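Local atomic coordinates of creatinine amidohydrolase (Nostoc punctiforme PCC 73102, PDB entry 3NO4), a protein that probably hydrolyses carbon-nitrogen bonds in linear amides as a metal-dependent enzyme of the creatininase superfamily. Residues Thr58-Ala63 and Gly79-Val84; Gly39-Ile44 and Ala65-Val70; Ala87-Ala92 and Asn127-Asn132. All coordinates share one frame; numbering follows the deposited sequence.

In the fold
All three contacts are largely buried, but they lie at different depths of the alpha/beta fold. Contact 2 packs helix 58-74 on strand 39-44 purely through hydrocarbon groups, with the side chain of Pro43 about 14 Å from a nickel ion. Contact 1 uses the opening turns of the same helix, where Asp59 binds that ion, and sets them against the loop after strand 77-78. Contact 3 joins a later part of that loop to the turn after strand 122-127, with histidines in place of aliphatic groups. Backbone pairing links them: Gly79 N and Ile82 N lie within probable hydrogen-bonding distance of strand 39-44, as does Gly128 N. Contacts 1 and 3 meet where Asp59 faces Gly128 and His129.

Contact 1: residues Thr58-Ala63 and Gly79-Val84; sequences TDAICA and GPTINV. With NI (nickel (II) ion), chain D.
At the N-terminal end of helix 58-74, in the beta-alpha-beta unit that supplies Asp59 to the nickel site, Ala60 packs against Thr81 and Asn83 of the loop following strand 77-78. The contact is small, 113 Å² summed over both sides, and Ala60 is its hub on the helix. Its methyl comes closest to the amide oxygen of Asn83, with Ala60 CB 3.7 Å from Asn83 OD1, a van der Waals approach. Thr81 contributes its methyl branch: CG2 stands anti to the backbone N (OG1 at chi1 -56°) and reaches 4.2 Å from the carbonyl oxygen Ala60 O. The hydroxyl branch of Thr81 instead hydrogen-bonds Glu64 OE1, on the next turn of the helix. The amide nitrogen of Asn83 likewise has its partner elsewhere, on Thr81 O of the second subunit. The reciprocal bond is also made, which places this loop at a subunit interface.

One residue before Ala60, Asp59 is a nickel ligand. Its CG, anti to the carbonyl carbon (chi1 -60°), turns the carboxylate toward the ion. Asp59 OD1 is 2.1 Å from the nickel while OD2 remains 3.1 Å away, evidence for binding through a single oxygen. His50 NE2 and Glu191 OE1 bind the same ion. The ligand's own backbone belongs to the helix, as Ala63 N donates to Asp59 O at 3.1 Å. A water oxygen, 2.1 Å from the nickel, joins these three side chains in the coordination sphere.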
# COMPACT_ATOMS: atom_id res chain seq x y z
N THR A 58 -3.44 0.48 30.01
CA THR A 58 -3.09 -0.74 30.75
C THR A 58 -2.04 -1.61 30.03
O THR A 58 -1.00 -1.91 30.62
CB THR A 58 -4.37 -1.56 31.05
OG1 THR A 58 -5.19 -0.81 31.97
CG2 THR A 58 -4.05 -3.02 31.59
N ASP A 59 -2.31 -1.96 28.77
CA ASP A 59 -1.42 -2.88 28.02
C ASP A 59 -0.05 -2.30 27.80
O ASP A 59 0.94 -3.01 28.00
CB ASP A 59 -2.05 -3.34 26.70
CG ASP A 59 -3.37 -4.08 26.92
OD1 ASP A 59 -3.62 -4.46 28.08
OD2 ASP A 59 -4.16 -4.29 25.96
N ALA A 60 0.02 -1.02 27.45
CA ALA A 60 1.31 -0.31 27.35
C ALA A 60 2.01 -0.17 28.72
O ALA A 60 3.21 -0.39 28.80
CB ALA A 60 1.15 1.06 26.71
N ILE A 61 1.25 0.17 29.76
CA ILE A 61 1.78 0.35 31.13
C ILE A 61 2.44 -0.96 31.61
O ILE A 61 3.59 -0.96 32.08
CB ILE A 61 0.66 0.83 32.11
CG1 ILE A 61 0.27 2.28 31.77
CG2 ILE A 61 1.07 0.68 33.62
CD1 ILE A 61 -1.06 2.77 32.38
N CYS A 62 1.71 -2.06 31.41
CA CYS A 62 2.17 -3.37 31.84
C CYS A 62 3.42 -3.80 31.09
O CYS A 62 4.43 -4.11 31.74
CB CYS A 62 1.06 -4.41 31.66
SG CYS A 62 -0.30 -4.22 32.88
N ALA A 63 3.35 -3.78 29.75
CA ALA A 63 4.49 -4.15 28.90
C ALA A 63 5.75 -3.32 29.20
O ALA A 63 6.85 -3.88 29.31
CB ALA A 63 4.13 -4.02 27.44
N GLY A 79 14.11 -0.56 23.99
CA GLY A 79 13.63 0.47 23.10
C GLY A 79 12.36 1.17 23.60
O GLY A 79 11.78 0.76 24.59
N PRO A 80 11.94 2.25 22.92
CA PRO A 80 10.75 3.00 23.32
C PRO A 80 9.48 2.20 23.12
O PRO A 80 9.40 1.41 22.16
CB PRO A 80 10.76 4.21 22.38
CG PRO A 80 11.56 3.76 21.18
CD PRO A 80 12.58 2.84 21.73
N THR A 81 8.50 2.42 23.99
CA THR A 81 7.27 1.64 24.03
C THR A 81 6.42 1.92 22.76
O THR A 81 6.28 3.10 22.33
CB THR A 81 6.47 1.91 25.32
OG1 THR A 81 7.30 1.64 26.47
CG2 THR A 81 5.20 1.06 25.38
N ILE A 82 5.94 0.85 22.16
CA ILE A 82 4.93 0.93 21.06
C ILE A 82 3.58 1.00 21.77
O ILE A 82 3.07 -0.01 22.29
CB ILE A 82 5.03 -0.24 20.08
CG1 ILE A 82 6.40 -0.23 19.39
CG2 ILE A 82 3.87 -0.22 19.02
CD1 ILE A 82 6.70 -1.52 18.61
N ASN A 83 3.08 2.23 21.86
CA ASN A 83 1.91 2.60 22.66
C ASN A 83 0.56 2.30 22.01
O ASN A 83 -0.44 2.16 22.72
CB ASN A 83 1.95 4.10 23.01
CG ASN A 83 3.01 4.42 24.01
OD1 ASN A 83 2.99 3.86 25.11
ND2 ASN A 83 3.90 5.35 23.69
N VAL A 84 0.52 2.26 20.68
CA VAL A 84 -0.72 2.04 19.93
C VAL A 84 -0.47 0.84 19.00
O VAL A 84 0.49 0.87 18.23
CB VAL A 84 -1.12 3.29 19.17
CG1 VAL A 84 -2.26 3.04 18.14
CG2 VAL A 84 -1.51 4.40 20.16
NI NI D . -5.40 -5.48 28.55
O HOH W 1 -6.64 -7.03 27.97

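Contact 2: residues Gly39-Ile44 and Ala65-Val70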
# COMPACT_ATOMS: atom_id res chain seq x y z
N GLY A 39 20.94 -8.04 21.01
CA GLY A 39 19.56 -8.10 21.45
C GLY A 39 18.99 -6.74 21.86
O GLY A 39 19.71 -5.85 22.31
N ILE A 40 17.69 -6.59 21.65
CA ILE A 40 16.93 -5.42 22.06
C ILE A 40 15.50 -5.88 22.41
O ILE A 40 14.93 -6.78 21.75
CB ILE A 40 16.91 -4.32 20.93
CG1 ILE A 40 16.21 -3.06 21.41
CG2 ILE A 40 16.29 -4.87 19.65
CD1 ILE A 40 16.57 -1.74 20.62
N ILE A 41 14.96 -5.28 23.47
CA ILE A 41 13.60 -5.54 23.96
C ILE A 41 12.75 -4.35 23.54
O ILE A 41 13.17 -3.19 23.75
CB ILE A 41 13.55 -5.70 25.47
CG1 ILE A 41 14.32 -6.96 25.87
CG2 ILE A 41 12.07 -5.78 25.96
CD1 ILE A 41 14.50 -7.11 27.35
N PHE A 42 11.63 -4.63 22.86
CA PHE A 42 10.57 -3.65 22.66
C PHE A 42 9.35 -3.94 23.52
O PHE A 42 8.77 -5.01 23.38
CB PHE A 42 10.16 -3.55 21.20
CG PHE A 42 11.10 -2.71 20.41
CD1 PHE A 42 11.00 -1.33 20.45
CD2 PHE A 42 12.11 -3.30 19.66
CE1 PHE A 42 11.90 -0.53 19.76
CE2 PHE A 42 13.02 -2.51 18.94
CZ PHE A 42 12.92 -1.12 19.01
N PRO A 43 8.95 -2.99 24.39
CA PRO A 43 7.63 -3.16 25.00
C PRO A 43 6.58 -2.76 23.97
O PRO A 43 6.75 -1.74 23.29
CB PRO A 43 7.64 -2.19 26.20
CG PRO A 43 8.92 -1.49 26.19
CD PRO A 43 9.63 -1.79 24.91
N ILE A 44 5.55 -3.58 23.82
CA ILE A 44 4.43 -3.27 22.94
C ILE A 44 3.12 -3.46 23.68
O ILE A 44 2.87 -4.51 24.23
CB ILE A 44 4.46 -4.01 21.56
CG1 ILE A 44 3.30 -3.54 20.66
CG2 ILE A 44 4.44 -5.52 21.72
CD1 ILE A 44 3.40 -4.02 19.17
N ALA A 65 6.56 -1.44 31.98
CA ALA A 65 7.09 -1.70 33.31
C ALA A 65 7.86 -3.06 33.38
O ALA A 65 9.00 -3.14 33.90
CB ALA A 65 5.97 -1.65 34.35
N ILE A 66 7.24 -4.11 32.83
CA ILE A 66 7.87 -5.43 32.82
C ILE A 66 9.16 -5.41 31.94
O ILE A 66 10.19 -5.93 32.37
CB ILE A 66 6.87 -6.52 32.38
CG1 ILE A 66 5.74 -6.69 33.44
CG2 ILE A 66 7.58 -7.87 32.10
CD1 ILE A 66 4.54 -7.45 32.86
N ALA A 67 9.10 -4.78 30.77
CA ALA A 67 10.25 -4.68 29.87
C ALA A 67 11.44 -4.00 30.54
O ALA A 67 12.58 -4.48 30.42
CB ALA A 67 9.87 -3.93 28.58
N ALA A 68 11.17 -2.91 31.28
CA ALA A 68 12.26 -2.21 31.97
C ALA A 68 12.88 -3.13 33.03
O ALA A 68 14.11 -3.20 33.16
CB ALA A 68 11.80 -0.88 32.58
N GLY A 69 12.04 -3.88 33.74
CA GLY A 69 12.50 -4.87 34.71
C GLY A 69 13.37 -5.95 34.09
O GLY A 69 14.42 -6.31 34.64
N VAL A 70 12.96 -6.43 32.92
CA VAL A 70 13.67 -7.50 32.24
C VAL A 70 15.01 -6.95 31.72
O VAL A 70 16.05 -7.59 31.90
CB VAL A 70 12.81 -8.13 31.10
CG1 VAL A 70 13.63 -9.17 30.26
CG2 VAL A 70 11.55 -8.79 31.66
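Ala67 presents its single methyl to two strand residues at once. Ala67 CB lies 3.5 Å from Pro43 CG and 3.7 Å from Pro43 CB; the methyl sits over one face of the pyrrolidine ring, toward its CB-CG bond. The branch methyl of Ile41 adds a second wall, with Ile41 CG2 3.9 Å from Ala67 CB. The other branch of Ile41 passes on to the next helical turn: CG1 stands beside the backbone N (chi1 -65°) and the chain then runs extended, bringing Ile41 CD1 to 3.7 Å from Val70 CG1. These two side chains cross at about a right angle, one methyl of each doing the touching.

The spacing follows from the secondary structure. Ile41 and Pro43, two residues apart on the strand, face the same way, while Ala67 and Val70, three apart on the helix, both face the strand. Strand 39-44 and helix 58-74 are successive elements of a beta-alpha-beta unit completed by strand 77-78. Their local axes run nearly antiparallel, at 165°, and approach to 8.1 Å, a close approach, consistent with an alanine methyl at the nearest point; CA atoms of Pro43 and Ala67 are 5.7 Å apart.

Further out, Ile126 of the adjacent strand 122-127 touches both Ile41 and Ala67, and helix 242-265 lies against the same layer through Tyr260 on Ile41 and Leu256 on Val70. On the backbone, Ile41 pairs with Ile77 and Gly79, and Pro43 with Ile82. Phe42 points to the other face of the sheet, where its ring meets Tyr111 edge-to-face and Ile97 of the second subunit packs on it.

Contact 3: residues Ala87-Ala92 and Asn127-Asn132; sequences ALHHTA and NGHGGN
Beside the nickel site, three histidines gather where an unidentified ligand is bound, consistent with a pocket: His129 here meets Ala87, His89 and His90. His129 extends with CG anti to the backbone N (chi1 176°), which carries its ring across to the other loop. There His129 CE1 comes 4.2 Å from His90 NE2, near the plane of the His90 ring and at its edge, and 4.3 Å from His89 NE2. Both are loose van der Waals approaches. Next to CE1 in the ring, His129 NE2 lies 3.9 Å from Ala87 CA and is hydrogen-bonded to Met86 O. One face of the ring is covered by Gly131 N, 3.5 Å above its centre.

An Asx turn shapes the 127-132 loop. Asn127 OD1 accepts from His129 N at 3.1 Å (N-H...O 168°) and, from the opposite face of its amide, from Asn132 ND2 at 3.0 Å. Asn127 ND2 returns a bond to His129 O at 2.9 Å, and that oxygen also receives Asn132 N, closing the type I turn His129-Asn132.

The NE2 atoms of His89 and His90 both hydrogen-bond one oxygen of the ligand, probably from the crystallisation liquor, and His90 ND1 bonds Gln49. The approaches across the contact are packing; these nitrogens find their polar partners elsewhere. The bond from NE2 to Met86 O and the backbone turn held by Asn127 probably limit rotation of the His129 ring.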
# COMPACT_ATOMS: atom_id res chain seq x y z
N ALA A 87 -6.03 -2.72 17.96
CA ALA A 87 -7.13 -2.67 18.93
C ALA A 87 -8.43 -2.27 18.21
O ALA A 87 -9.25 -1.55 18.77
CB ALA A 87 -6.77 -1.68 20.05
N LEU A 88 -8.64 -2.80 17.00
CA LEU A 88 -9.74 -2.36 16.13
C LEU A 88 -11.12 -2.64 16.77
O LEU A 88 -12.04 -1.81 16.68
CB LEU A 88 -9.64 -2.95 14.72
CG LEU A 88 -8.60 -2.31 13.75
CD1 LEU A 88 -8.52 -3.05 12.39
CD2 LEU A 88 -8.83 -0.84 13.48
N HIS A 89 -11.21 -3.80 17.44
CA HIS A 89 -12.42 -4.23 18.11
C HIS A 89 -12.86 -3.40 19.33
O HIS A 89 -14.00 -3.58 19.80
CB HIS A 89 -12.39 -5.76 18.41
CG HIS A 89 -11.19 -6.22 19.16
ND1 HIS A 89 -9.98 -6.46 18.55
CD2 HIS A 89 -11.02 -6.48 20.48
CE1 HIS A 89 -9.09 -6.81 19.47
NE2 HIS A 89 -9.70 -6.85 20.65
N HIS A 90 -11.99 -2.53 19.85
CA HIS A 90 -12.30 -1.63 20.98
C HIS A 90 -12.67 -0.19 20.57
O HIS A 90 -12.86 0.67 21.45
CB HIS A 90 -11.11 -1.57 21.94
CG HIS A 90 -10.78 -2.88 22.56
ND1 HIS A 90 -11.61 -3.49 23.48
CD2 HIS A 90 -9.74 -3.73 22.37
CE1 HIS A 90 -11.06 -4.63 23.86
NE2 HIS A 90 -9.93 -4.81 23.19
N THR A 91 -12.80 0.07 19.27
CA THR A 91 -12.99 1.45 18.78
C THR A 91 -14.42 2.04 18.99
O THR A 91 -14.61 3.23 18.79
CB THR A 91 -12.57 1.61 17.30
OG1 THR A 91 -13.40 0.81 16.46
CG2 THR A 91 -11.12 1.15 17.12
N ALA A 92 -15.39 1.25 19.45
CA ALA A 92 -16.71 1.78 19.78
C ALA A 92 -16.74 2.41 21.18
O ALA A 92 -17.77 2.97 21.56
CB ALA A 92 -17.80 0.70 19.65
N ASN A 127 4.92 -8.12 25.05
CA ASN A 127 3.62 -7.65 24.62
C ASN A 127 2.58 -7.67 25.77
O ASN A 127 2.56 -8.58 26.58
CB ASN A 127 3.16 -8.50 23.44
CG ASN A 127 1.76 -8.18 22.98
OD1 ASN A 127 1.40 -7.01 22.80
ND2 ASN A 127 0.96 -9.21 22.76
N GLY A 128 1.73 -6.65 25.79
CA GLY A 128 0.67 -6.50 26.77
C GLY A 128 -0.74 -6.67 26.24
O GLY A 128 -1.66 -6.61 27.02
N HIS A 129 -0.92 -6.83 24.91
CA HIS A 129 -2.24 -6.83 24.26
C HIS A 129 -2.36 -8.04 23.33
O HIS A 129 -1.66 -8.11 22.32
CB HIS A 129 -2.44 -5.51 23.48
CG HIS A 129 -3.72 -5.46 22.70
ND1 HIS A 129 -4.94 -5.78 23.26
CD2 HIS A 129 -3.97 -5.16 21.40
CE1 HIS A 129 -5.88 -5.71 22.33
NE2 HIS A 129 -5.32 -5.32 21.20
N GLY A 130 -3.20 -9.00 23.70
CA GLY A 130 -3.53 -10.20 22.91
C GLY A 130 -3.83 -9.93 21.45
O GLY A 130 -3.39 -10.67 20.59
N GLY A 131 -4.52 -8.81 21.17
CA GLY A 131 -4.88 -8.42 19.82
C GLY A 131 -3.70 -8.11 18.91
O GLY A 131 -3.86 -8.15 17.71
N ASN A 132 -2.54 -7.80 19.50
CA ASN A 132 -1.32 -7.60 18.73
C ASN A 132 -0.68 -8.89 18.26
O ASN A 132 0.15 -8.84 17.39
CB ASN A 132 -0.22 -6.86 19.51
CG ASN A 132 -0.57 -5.45 19.89
OD1 ASN A 132 -1.27 -4.75 19.19
ND2 ASN A 132 -0.00 -5.01 21.00